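Local structure of inosine-uridine nucleoside N-ribohydrolase (Xanthomonas oryzae pv. oryzae, 4KL0) at residues 114-119 with 254-259; 81-86 with 247-252. The protein binds calcium and, judging from its family, probably hydrolyses the N-glycosidic bond of nucleosides, although its true substrate is not established. All blocks are in the same frame, centred on the assembly; numbering follows the deposited sequence.

Contact 1 of 2, residues 114-119 with 254-259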
loop_
_atom_site.group_PDB
_atom_site.type_symbol
_atom_site.label_atom_id
_atom_site.label_comp_id
_atom_site.label_asym_id
_atom_site.label_seq_id
_atom_site.Cartn_x
_atom_site.Cartn_y
_atom_site.Cartn_z
ATOM N N LEU A 114 -7.252 2.015 -14.282
ATOM C CA LEU A 114 -8.694 2.334 -14.130
ATOM C C LEU A 114 -8.981 3.708 -14.737
ATOM O O LEU A 114 -8.201 4.664 -14.595
ATOM C CB LEU A 114 -9.080 2.275 -12.642
ATOM C CG LEU A 114 -8.943 0.895 -11.991
ATOM C CD1 LEU A 114 -9.208 0.942 -10.461
ATOM C CD2 LEU A 114 -9.835 -0.079 -12.690
ATOM N N ALA A 115 -10.110 3.831 -15.431
ATOM C CA ALA A 115 -10.382 5.099 -16.147
ATOM C C ALA A 115 -10.404 6.358 -15.252
ATOM O O ALA A 115 -10.029 7.479 -15.683
ATOM C CB ALA A 115 -11.695 4.962 -16.895
ATOM N N GLU A 116 -10.785 6.185 -13.994
ATOM C CA GLU A 116 -10.901 7.308 -13.064
ATOM C C GLU A 116 -9.546 8.005 -12.805
ATOM O O GLU A 116 -9.460 9.197 -12.463
ATOM C CB GLU A 116 -11.503 6.798 -11.745
ATOM C CG GLU A 116 -12.944 6.328 -11.784
ATOM C CD GLU A 116 -13.185 4.944 -12.345
ATOM O OE1 GLU A 116 -12.223 4.184 -12.618
ATOM O OE2 GLU A 116 -14.372 4.595 -12.544
ATOM N N GLY A 117 -8.453 7.261 -12.972
ATOM C CA GLY A 117 -7.168 7.877 -12.787
ATOM C C GLY A 117 -6.633 8.647 -13.960
ATOM O O GLY A 117 -5.683 9.384 -13.799
ATOM N N ALA A 118 -7.220 8.467 -15.147
ATOM C CA ALA A 118 -6.623 9.086 -16.349
ATOM C C ALA A 118 -6.396 10.603 -16.205
ATOM O O ALA A 118 -5.320 11.111 -16.507
ATOM C CB ALA A 118 -7.468 8.792 -17.547
ATOM N N ALA A 119 -7.402 11.325 -15.728
ATOM C CA ALA A 119 -7.319 12.789 -15.641
ATOM C C ALA A 119 -6.505 13.255 -14.466
ATOM O O ALA A 119 -6.332 14.468 -14.257
ATOM C CB ALA A 119 -8.732 13.381 -15.530
ATOM N N ARG A 254 -13.458 7.290 -4.061
ATOM C CA ARG A 254 -14.798 6.756 -3.987
ATOM C C ARG A 254 -15.246 6.202 -5.349
ATOM O O ARG A 254 -15.813 5.121 -5.410
ATOM C CB ARG A 254 -15.737 7.860 -3.460
ATOM C CG ARG A 254 -17.219 7.384 -3.325
ATOM C CD ARG A 254 -18.068 7.548 -4.610
ATOM N NE ARG A 254 -17.789 8.771 -5.374
ATOM C CZ ARG A 254 -18.278 9.968 -5.076
ATOM N NH1 ARG A 254 -19.066 10.094 -4.025
ATOM N NH2 ARG A 254 -17.952 11.039 -5.806
ATOM N N ASP A 255 -14.956 6.930 -6.425
ATOM C CA ASP A 255 -15.395 6.499 -7.756
ATOM C C ASP A 255 -14.688 5.199 -8.169
ATOM O O ASP A 255 -15.344 4.275 -8.678
ATOM C CB ASP A 255 -15.172 7.570 -8.812
ATOM C CG ASP A 255 -16.094 8.778 -8.628
ATOM O OD1 ASP A 255 -17.035 8.698 -7.797
ATOM O OD2 ASP A 255 -15.838 9.782 -9.332
ATOM N N VAL A 256 -13.389 5.085 -7.904
ATOM C CA VAL A 256 -12.737 3.814 -8.284
ATOM C C VAL A 256 -13.264 2.618 -7.471
ATOM O O VAL A 256 -13.471 1.501 -8.005
ATOM C CB VAL A 256 -11.171 3.902 -8.213
ATOM C CG1 VAL A 256 -10.713 4.895 -9.150
ATOM C CG2 VAL A 256 -10.719 4.180 -6.862
ATOM N N GLN A 257 -13.477 2.811 -6.177
ATOM C CA GLN A 257 -13.971 1.691 -5.397
ATOM C C GLN A 257 -15.399 1.343 -5.816
ATOM O O GLN A 257 -15.760 0.178 -6.008
ATOM C CB GLN A 257 -13.878 1.960 -3.909
ATOM C CG GLN A 257 -14.539 0.862 -3.099
ATOM C CD GLN A 257 -13.798 -0.445 -3.128
ATOM O OE1 GLN A 257 -12.884 -0.677 -2.316
ATOM N NE2 GLN A 257 -14.154 -1.300 -4.081
ATOM N N LYS A 258 -16.219 2.372 -5.983
ATOM C CA LYS A 258 -17.611 2.065 -6.304
ATOM C C LYS A 258 -17.685 1.417 -7.697
ATOM O O LYS A 258 -18.400 0.431 -7.847
ATOM C CB LYS A 258 -18.475 3.333 -6.132
ATOM C CG LYS A 258 -19.943 3.132 -6.366
ATOM C CD LYS A 258 -20.635 4.453 -6.121
ATOM C CE LYS A 258 -22.068 4.331 -6.561
ATOM N NZ LYS A 258 -22.669 5.705 -6.601
ATOM N N ASN A 259 -16.956 1.922 -8.687
ATOM C CA ASN A 259 -17.056 1.343 -10.030
ATOM C C ASN A 259 -16.440 -0.067 -10.104
ATOM O O ASN A 259 -17.016 -0.970 -10.751
ATOM C CB ASN A 259 -16.577 2.323 -11.109
ATOM C CG ASN A 259 -17.383 3.645 -11.108
ATOM O OD1 ASN A 259 -18.625 3.644 -10.926
ATOM N ND2 ASN A 259 -16.678 4.779 -11.316
HETATM O O HOH W 1 -13.116 1.462 -10.989
#
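A loop-on-helix contact at the protein surface joins residues 114-119, in the connection between helices 104-110 and 133-141, to residues 254-259 of the long helix 248-269. E116 carries most of it. Its CG lies anti to the carbonyl carbon (chi1 -67°) and the chain then bends at chi2 (79°), so the side chain slides past V256 in the opposite direction and brings the carboxylate to N259. The flank of this bent chain is apolar: E116 CB sits 3.3 Å from V256 CG1, a tight approach, while E116 CG comes within 3.9 Å of D255 CB. At the tip, N259 ND2 donates a short hydrogen bond of 2.6 Å to E116 OE2, bent at the hydrogen to 148°. The amide reaches this oxygen from somewhat above the carboxylate plane, although the acceptor lies close to the amide's own plane. The other carboxylate oxygen, E116 OE1, accepts from a water 3.3 Å away that also donates to V256 O, so the carboxylate is tied to side chain and backbone of the same helix turn. In the largely parallel, Rossmann-like core characteristic of the nucleoside hydrolase family, D35, just after strand 28-34, and D42, at the start of helix 41-54, are calcium ligands; L114, at the start of the loop segment, lies about 9 Å from D42, side chain to side chain, and its backbone is hydrogen-bonded to N37. L114 CD1 adds a looser apolar touch, 4.2 Å from V256 CB. The D255 carboxylate, turned toward its own helix neighbour, takes a salt bridge from R254 NE at 2.5 Å from D255 OD1. D255 OD2 stays 6.3 Å from E116 OE2, and the pairing with R254, itself bridged to E240, would be expected to soften the repulsion between the two acids.

Contact 2 of 2, residues 81-86 with 247-252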
loop_
_atom_site.group_PDB
_atom_site.type_symbol
_atom_site.label_atom_id
_atom_site.label_comp_id
_atom_site.label_asym_id
_atom_site.label_seq_id
_atom_site.Cartn_x
_atom_site.Cartn_y
_atom_site.Cartn_z
ATOM N N LYS A 81 2.226 10.845 -9.104
ATOM C CA LYS A 81 2.729 12.194 -8.932
ATOM C C LYS A 81 1.581 13.216 -8.984
ATOM O O LYS A 81 1.540 14.160 -8.167
ATOM C CB LYS A 81 3.822 12.438 -9.979
ATOM C CG LYS A 81 4.395 13.873 -9.969
ATOM C CD LYS A 81 5.216 14.089 -8.726
ATOM C CE LYS A 81 6.006 15.387 -8.799
ATOM N NZ LYS A 81 6.670 15.564 -7.500
ATOM N N GLY A 82 0.618 12.993 -9.879
ATOM C CA GLY A 82 -0.618 13.778 -9.865
ATOM C C GLY A 82 -1.364 13.794 -8.535
ATOM O O GLY A 82 -1.913 14.832 -8.116
ATOM N N VAL A 83 -1.410 12.645 -7.856
ATOM C CA VAL A 83 -2.046 12.569 -6.559
ATOM C C VAL A 83 -1.226 13.272 -5.481
ATOM O O VAL A 83 -1.772 14.090 -4.727
ATOM C CB VAL A 83 -2.318 11.109 -6.166
ATOM C CG1 VAL A 83 -2.749 10.991 -4.672
ATOM C CG2 VAL A 83 -3.372 10.487 -7.098
ATOM N N PHE A 84 0.093 13.057 -5.459
ATOM C CA PHE A 84 0.930 13.806 -4.502
ATOM C C PHE A 84 0.800 15.333 -4.670
ATOM O O PHE A 84 0.720 16.043 -3.678
ATOM C CB PHE A 84 2.384 13.349 -4.572
ATOM C CG PHE A 84 2.577 11.930 -4.153
ATOM C CD1 PHE A 84 2.096 11.471 -2.919
ATOM C CD2 PHE A 84 3.241 11.068 -4.995
ATOM C CE1 PHE A 84 2.283 10.102 -2.563
ATOM C CE2 PHE A 84 3.439 9.715 -4.670
ATOM C CZ PHE A 84 2.974 9.267 -3.443
ATOM N N ASP A 85 0.733 15.777 -5.916
ATOM C CA ASP A 85 0.544 17.214 -6.205
ATOM C C ASP A 85 -0.767 17.745 -5.589
ATOM O O ASP A 85 -0.801 18.798 -4.919
ATOM C CB ASP A 85 0.504 17.438 -7.711
ATOM C CG ASP A 85 1.863 17.299 -8.391
ATOM O OD1 ASP A 85 2.940 17.288 -7.722
ATOM O OD2 ASP A 85 1.823 17.220 -9.640
ATOM N N ARG A 86 -1.853 16.993 -5.760
ATOM C CA ARG A 86 -3.197 17.368 -5.222
ATOM C C ARG A 86 -3.324 17.212 -3.700
ATOM O O ARG A 86 -4.246 17.723 -3.064
ATOM C CB ARG A 86 -4.249 16.534 -5.931
ATOM C CG ARG A 86 -4.306 16.921 -7.396
ATOM C CD ARG A 86 -5.204 15.978 -8.186
ATOM N NE ARG A 86 -5.418 16.411 -9.578
ATOM C CZ ARG A 86 -4.550 16.255 -10.578
ATOM N NH1 ARG A 86 -3.336 15.773 -10.386
ATOM N NH2 ARG A 86 -4.882 16.668 -11.802
ATOM N N HIS A 247 -12.887 16.933 -2.657
ATOM C CA HIS A 247 -11.449 16.855 -2.940
ATOM C C HIS A 247 -11.262 15.890 -4.107
ATOM O O HIS A 247 -11.838 14.799 -4.084
ATOM C CB HIS A 247 -10.651 16.347 -1.727
ATOM C CG HIS A 247 -9.171 16.544 -1.854
ATOM N ND1 HIS A 247 -8.413 15.912 -2.827
ATOM C CD2 HIS A 247 -8.304 17.280 -1.117
ATOM C CE1 HIS A 247 -7.145 16.276 -2.688
ATOM N NE2 HIS A 247 -7.056 17.088 -1.642
ATOM N N PRO A 248 -10.465 16.277 -5.132
ATOM C CA PRO A 248 -10.361 15.370 -6.300
ATOM C C PRO A 248 -9.804 13.986 -5.941
ATOM O O PRO A 248 -10.147 13.020 -6.613
ATOM C CB PRO A 248 -9.369 16.081 -7.241
ATOM C CG PRO A 248 -8.659 17.106 -6.357
ATOM C CD PRO A 248 -9.723 17.534 -5.353
ATOM N N VAL A 249 -8.957 13.900 -4.913
ATOM C CA VAL A 249 -8.390 12.593 -4.608
ATOM C C VAL A 249 -9.414 11.771 -3.876
ATOM O O VAL A 249 -9.554 10.571 -4.088
ATOM C CB VAL A 249 -7.085 12.733 -3.802
ATOM C CG1 VAL A 249 -6.613 11.364 -3.318
ATOM C CG2 VAL A 249 -6.017 13.431 -4.685
ATOM N N GLY A 250 -10.205 12.439 -3.021
ATOM C CA GLY A 250 -11.328 11.750 -2.393
ATOM C C GLY A 250 -12.400 11.245 -3.371
ATOM O O GLY A 250 -12.882 10.121 -3.223
ATOM N N GLU A 251 -12.771 12.068 -4.363
ATOM C CA GLU A 251 -13.751 11.655 -5.354
ATOM C C GLU A 251 -13.152 10.531 -6.219
ATOM O O GLU A 251 -13.840 9.575 -6.553
ATOM C CB GLU A 251 -14.151 12.825 -6.273
ATOM C CG GLU A 251 -14.903 13.952 -5.514
ATOM C CD GLU A 251 -15.225 15.137 -6.411
ATOM O OE1 GLU A 251 -14.503 15.314 -7.429
ATOM O OE2 GLU A 251 -16.222 15.878 -6.112
ATOM N N TYR A 252 -11.893 10.662 -6.609
ATOM C CA TYR A 252 -11.246 9.528 -7.311
ATOM C C TYR A 252 -11.375 8.222 -6.517
ATOM O O TYR A 252 -11.751 7.175 -7.090
ATOM C CB TYR A 252 -9.773 9.831 -7.617
ATOM C CG TYR A 252 -8.889 8.622 -7.912
ATOM C CD1 TYR A 252 -8.134 8.038 -6.883
ATOM C CD2 TYR A 252 -8.888 8.018 -9.158
ATOM C CE1 TYR A 252 -7.344 6.927 -7.118
ATOM C CE2 TYR A 252 -8.092 6.909 -9.409
ATOM C CZ TYR A 252 -7.345 6.353 -8.378
ATOM O OH TYR A 252 -6.570 5.234 -8.622
#
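R86, the last residue of helix 70-86, leans across the start of helix 248-269, and its side chain traces much of the interface. CB rests 3.8 Å from V249 CG2. From there CG lies anti to the carbonyl carbon (chi1 -66°) and the chain runs extended to NE, crossing P248 obliquely so that R86 CD passes 4.1 Å from P248 CG. The guanidinium then turns back at chi4 (78°) to its own helix: R86 NH1 gives a nearly straight hydrogen bond of 2.8 Å to G82 O, which lies in the guanidinium plane. That carbonyl also accepts from R86 N, and NH1 meets it from above the carbonyl plane.

One turn back, V83 CG1 stands 4.1 Å from V249 CG2, the two valines crossing at about a right angle. Y46 of helix 41-54 touches V83, and V43 and T47 of the same helix touch V249, so the valine pair belongs to a three-helix junction. The segment axes pass 10.5 Å apart, with their directions 132° from one another. H247 is the N-cap of the second helix: its ND1 accepts from V249 N, which lies in the ring plane, at 2.9 Å. The CE1-NE2 edge of the same ring faces the C-terminal end of helix 70-86, placing H247 NE2 3.2 Å from R86 O. With ND1 used as acceptor of the capping bond, the ring is probably neutral, its proton on NE2.

Both contacts use helix 248-269, contact 2 its first turn and contact 1 the part that follows, and their centres lie 11 Å apart on the same side of the chain's centre. Y252 connects them: its ring edge carbon CE2 packs 3.6 Å from G117 N, and its OH is hydrogen-bonded to N37, the residue whose backbone also pairs with L114. Y252 CD2 also packs against E116 O, and A119 O lies 3.6 Å from R86 NH2, a packing contact. Neither contact supplies a calcium ligand. The nearest side chains, L114 in contact 1 and V83 in contact 2, are about 11 Å and 13 Å from the bound ion, and V83's is about 9 Å from D42's.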